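Local structure of probable cell division protein WhiA (Thermotoga maritima, 3HYI) at residues 246-251 with 281-286. The protein is probably involved in cell division and chromosome segregation, joining a degenerate LAGLIDADG homing endonuclease domain to a DNA-binding helix-turn-helix domain. Sequence-based numbering, arbitrary orientation.
Sequences EDLRRV and LKRIIK
One face of the Arg283 guanidinium is covered by Leu248, whose CD2 sits over the centre of the group, 3.5 Å from Arg283 CZ, while the carboxylate of Asp247 meets its edge. That edge contact is a salt bridge and hydrogen bond from Arg283 NH2 to Asp247 OD2 (2.8 Å). The acceptor lies nearly in the guanidinium plane and NH2 approaches the syn side of OD2, yet the two planes are turned 40° apart and the bond is bent, with an angle of 130° at the hydrogen. With CG lying between its own backbone N and carbonyl carbon, the Asp247 carboxylate is carried to the guanidinium edge. OD2 has a second cationic partner in Lys280, one turn earlier on the arginine's helix, so it is shared by two positive charges that would probably stabilise its ionised form. An alanine in place of Asp247 would probably leave Arg283 without its mate at the NH2 edge and Lys280 without this counter-charge, the guanidinium being freer to turn over Leu248.

Beyond this polar pair the contact is aliphatic. Leu248 CB packs on Ile284 CG1 at 4.1 Å, and Ile284 CD1 touches both the carbonyl O of Leu248 (3.5 Å) and Val251 CG1 (4.0 Å). Val251 CG1 also touches Leu281 CD2 at 3.9 Å.

The two helix segments run almost perpendicular, at 96°, with axes 10.0 Å apart. The contact joins helix 246-257 to helix 274-288 of the C-terminal domain, the latter within the predicted helix-turn-helix motif. Leu281 and Ile284 also touch the long helix 207-238, through Gln228, Ile232 and Ile235, while Val251 reaches Leu270 in the loop between helices 263-268 and 274-288.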
ATOM      1  N   GLU A 246      19.927  50.120  16.367  1.00 28.75           N
ATOM      2  CA  GLU A 246      20.921  49.580  15.431  1.00 28.84           C
ATOM      3  C   GLU A 246      20.431  48.373  14.630  1.00 28.90           C
ATOM      4  O   GLU A 246      20.596  48.330  13.412  1.00 28.90           O
ATOM      5  CB  GLU A 246      22.205  49.209  16.178  1.00 28.86           C
ATOM      6  N   ASP A 247      19.823  47.405  15.313  1.00 28.99           N
ATOM      7  CA  ASP A 247      19.407  46.153  14.664  1.00 29.11           C
ATOM      8  C   ASP A 247      18.227  46.331  13.702  1.00 28.88           C
ATOM      9  O   ASP A 247      18.138  45.633  12.690  1.00 29.09           O
ATOM     10  CB  ASP A 247      19.098  45.067  15.702  1.00 29.24           C
ATOM     11  CG  ASP A 247      17.909  45.406  16.581  1.00 29.85           C
ATOM     12  OD1 ASP A 247      17.755  46.585  16.970  1.00 30.31           O
ATOM     13  OD2 ASP A 247      17.134  44.478  16.888  1.00 30.82           O
ATOM     14  N   LEU A 248      17.333  47.266  14.013  1.00 28.55           N
ATOM     15  CA  LEU A 248      16.243  47.615  13.104  1.00 28.24           C
ATOM     16  C   LEU A 248      16.748  48.444  11.926  1.00 28.02           C
ATOM     17  O   LEU A 248      16.200  48.367  10.826  1.00 27.96           O
ATOM     18  CB  LEU A 248      15.144  48.383  13.843  1.00 28.11           C
ATOM     19  CG  LEU A 248      14.420  47.645  14.972  1.00 27.94           C
ATOM     20  CD1 LEU A 248      13.205  48.456  15.425  1.00 27.55           C
ATOM     21  CD2 LEU A 248      13.999  46.242  14.559  1.00 27.19           C
ATOM     22  N   ARG A 249      17.789  49.237  12.160  1.00 27.87           N
ATOM     23  CA  ARG A 249      18.345  50.099  11.124  1.00 27.80           C
ATOM     24  C   ARG A 249      18.940  49.302   9.968  1.00 27.52           C
ATOM     25  O   ARG A 249      18.716  49.633   8.804  1.00 27.38           O
ATOM     26  CB  ARG A 249      19.409  51.016  11.714  1.00 27.92           C
ATOM     27  CG  ARG A 249      20.061  51.930  10.698  1.00 28.78           C
ATOM     28  CD  ARG A 249      21.086  52.807  11.365  1.00 30.20           C
ATOM     29  NE  ARG A 249      22.220  52.012  11.827  1.00 31.65           N
ATOM     30  CZ  ARG A 249      23.268  51.673  11.077  1.00 33.02           C
ATOM     31  NH1 ARG A 249      23.357  52.072   9.810  1.00 33.66           N
ATOM     32  NH2 ARG A 249      24.243  50.934  11.599  1.00 33.27           N
ATOM     33  N   ARG A 250      19.702  48.260  10.296  1.00 27.25           N
ATOM     34  CA  ARG A 250      20.319  47.402   9.286  1.00 27.11           C
ATOM     35  C   ARG A 250      19.277  46.631   8.484  1.00 27.06           C
ATOM     36  O   ARG A 250      19.440  46.429   7.280  1.00 27.05           O
ATOM     37  CB  ARG A 250      21.290  46.417   9.938  1.00 27.18           C
ATOM     38  CG  ARG A 250      22.489  47.078  10.589  1.00 27.58           C
ATOM     39  CD  ARG A 250      23.523  46.044  11.001  1.00 28.38           C
ATOM     40  NE  ARG A 250      23.098  45.278  12.175  1.00 29.00           N
ATOM     41  CZ  ARG A 250      23.169  45.711  13.435  1.00 29.41           C
ATOM     42  NH1 ARG A 250      23.642  46.925  13.716  1.00 29.79           N
ATOM     43  NH2 ARG A 250      22.759  44.927  14.428  1.00 29.52           N
ATOM     44  N   VAL A 251      18.215  46.198   9.161  1.00 27.12           N
ATOM     45  CA  VAL A 251      17.117  45.467   8.525  1.00 27.12           C
ATOM     46  C   VAL A 251      16.334  46.359   7.556  1.00 27.28           C
ATOM     47  O   VAL A 251      15.943  45.912   6.472  1.00 27.42           O
ATOM     48  CB  VAL A 251      16.163  44.867   9.586  1.00 27.14           C
ATOM     49  CG1 VAL A 251      14.894  44.317   8.943  1.00 26.94           C
ATOM     50  CG2 VAL A 251      16.878  43.778  10.379  1.00 26.91           C
ATOM     51  N   LEU A 281      11.049  43.314  11.118  1.00 26.27           N
ATOM     52  CA  LEU A 281      10.222  44.027  10.151  1.00 26.51           C
ATOM     53  C   LEU A 281       8.856  44.396  10.738  1.00 26.57           C
ATOM     54  O   LEU A 281       8.330  45.470  10.447  1.00 26.50           O
ATOM     55  CB  LEU A 281      10.053  43.200   8.872  1.00 26.53           C
ATOM     56  CG  LEU A 281      11.274  43.204   7.948  1.00 26.79           C
ATOM     57  CD1 LEU A 281      11.206  42.054   6.954  1.00 26.59           C
ATOM     58  CD2 LEU A 281      11.398  44.545   7.224  1.00 26.50           C
ATOM     59  N   LYS A 282       8.294  43.512  11.563  1.00 26.76           N
ATOM     60  CA  LYS A 282       7.022  43.789  12.247  1.00 26.87           C
ATOM     61  C   LYS A 282       7.147  44.976  13.207  1.00 26.94           C
ATOM     62  O   LYS A 282       6.245  45.811  13.295  1.00 26.93           O
ATOM     63  CB  LYS A 282       6.534  42.556  13.009  1.00 26.84           C
ATOM     64  CG  LYS A 282       6.164  41.382  12.118  1.00 27.22           C
ATOM     65  N   ARG A 283       8.268  45.044  13.924  1.00 26.97           N
ATOM     66  CA  ARG A 283       8.562  46.183  14.795  1.00 27.01           C
ATOM     67  C   ARG A 283       8.683  47.484  14.010  1.00 26.79           C
ATOM     68  O   ARG A 283       8.183  48.526  14.439  1.00 26.96           O
ATOM     69  CB  ARG A 283       9.860  45.954  15.571  1.00 27.07           C
ATOM     70  CG  ARG A 283       9.747  44.931  16.686  1.00 27.69           C
ATOM     71  CD  ARG A 283      10.797  45.182  17.760  1.00 28.59           C
ATOM     72  NE  ARG A 283      12.091  44.583  17.429  1.00 29.32           N
ATOM     73  CZ  ARG A 283      13.279  45.067  17.795  1.00 29.56           C
ATOM     74  NH1 ARG A 283      13.387  46.198  18.491  1.00 29.54           N
ATOM     75  NH2 ARG A 283      14.381  44.420  17.444  1.00 29.74           N
ATOM     76  N   ILE A 284       9.364  47.416  12.869  1.00 26.52           N
ATOM     77  CA  ILE A 284       9.544  48.575  12.000  1.00 26.20           C
ATOM     78  C   ILE A 284       8.191  49.092  11.503  1.00 26.07           C
ATOM     79  O   ILE A 284       7.945  50.296  11.498  1.00 25.92           O
ATOM     80  CB  ILE A 284      10.474  48.241  10.808  1.00 26.05           C
ATOM     81  CG1 ILE A 284      11.921  48.114  11.291  1.00 25.92           C
ATOM     82  CG2 ILE A 284      10.377  49.306   9.725  1.00 25.68           C
ATOM     83  CD1 ILE A 284      12.863  47.517  10.261  1.00 25.55           C
ATOM     84  N   ILE A 285       7.319  48.175  11.102  1.00 26.09           N
ATOM     85  CA  ILE A 285       5.959  48.526  10.682  1.00 26.12           C
ATOM     86  C   ILE A 285       5.158  49.154  11.832  1.00 26.15           C
ATOM     87  O   ILE A 285       4.437  50.132  11.628  1.00 26.09           O
ATOM     88  CB  ILE A 285       5.216  47.295  10.117  1.00 26.10           C
ATOM     89  CG1 ILE A 285       5.813  46.894   8.765  1.00 26.07           C
ATOM     90  CG2 ILE A 285       3.724  47.577   9.958  1.00 26.11           C
ATOM     91  CD1 ILE A 285       5.323  45.553   8.255  1.00 25.97           C
ATOM     92  N   LYS A 286       5.296  48.590  13.031  1.00 26.20           N
ATOM     93  CA  LYS A 286       4.675  49.144  14.242  1.00 26.36           C
ATOM     94  C   LYS A 286       5.133  50.585  14.494  1.00 26.50           C
ATOM     95  O   LYS A 286       4.321  51.449  14.828  1.00 26.46           O
ATOM     96  CB  LYS A 286       4.976  48.242  15.455  1.00 26.41           C
ATOM     97  CG  LYS A 286       4.811  48.880  16.843  1.00 26.58           C
ATOM     98  CD  LYS A 286       3.370  49.257  17.162  1.00 26.73           C
ATOM     99  CE  LYS A 286       3.284  49.961  18.511  1.00 26.89           C
ATOM    100  NZ  LYS A 286       1.884  50.272  18.919  1.00 27.02           N
TER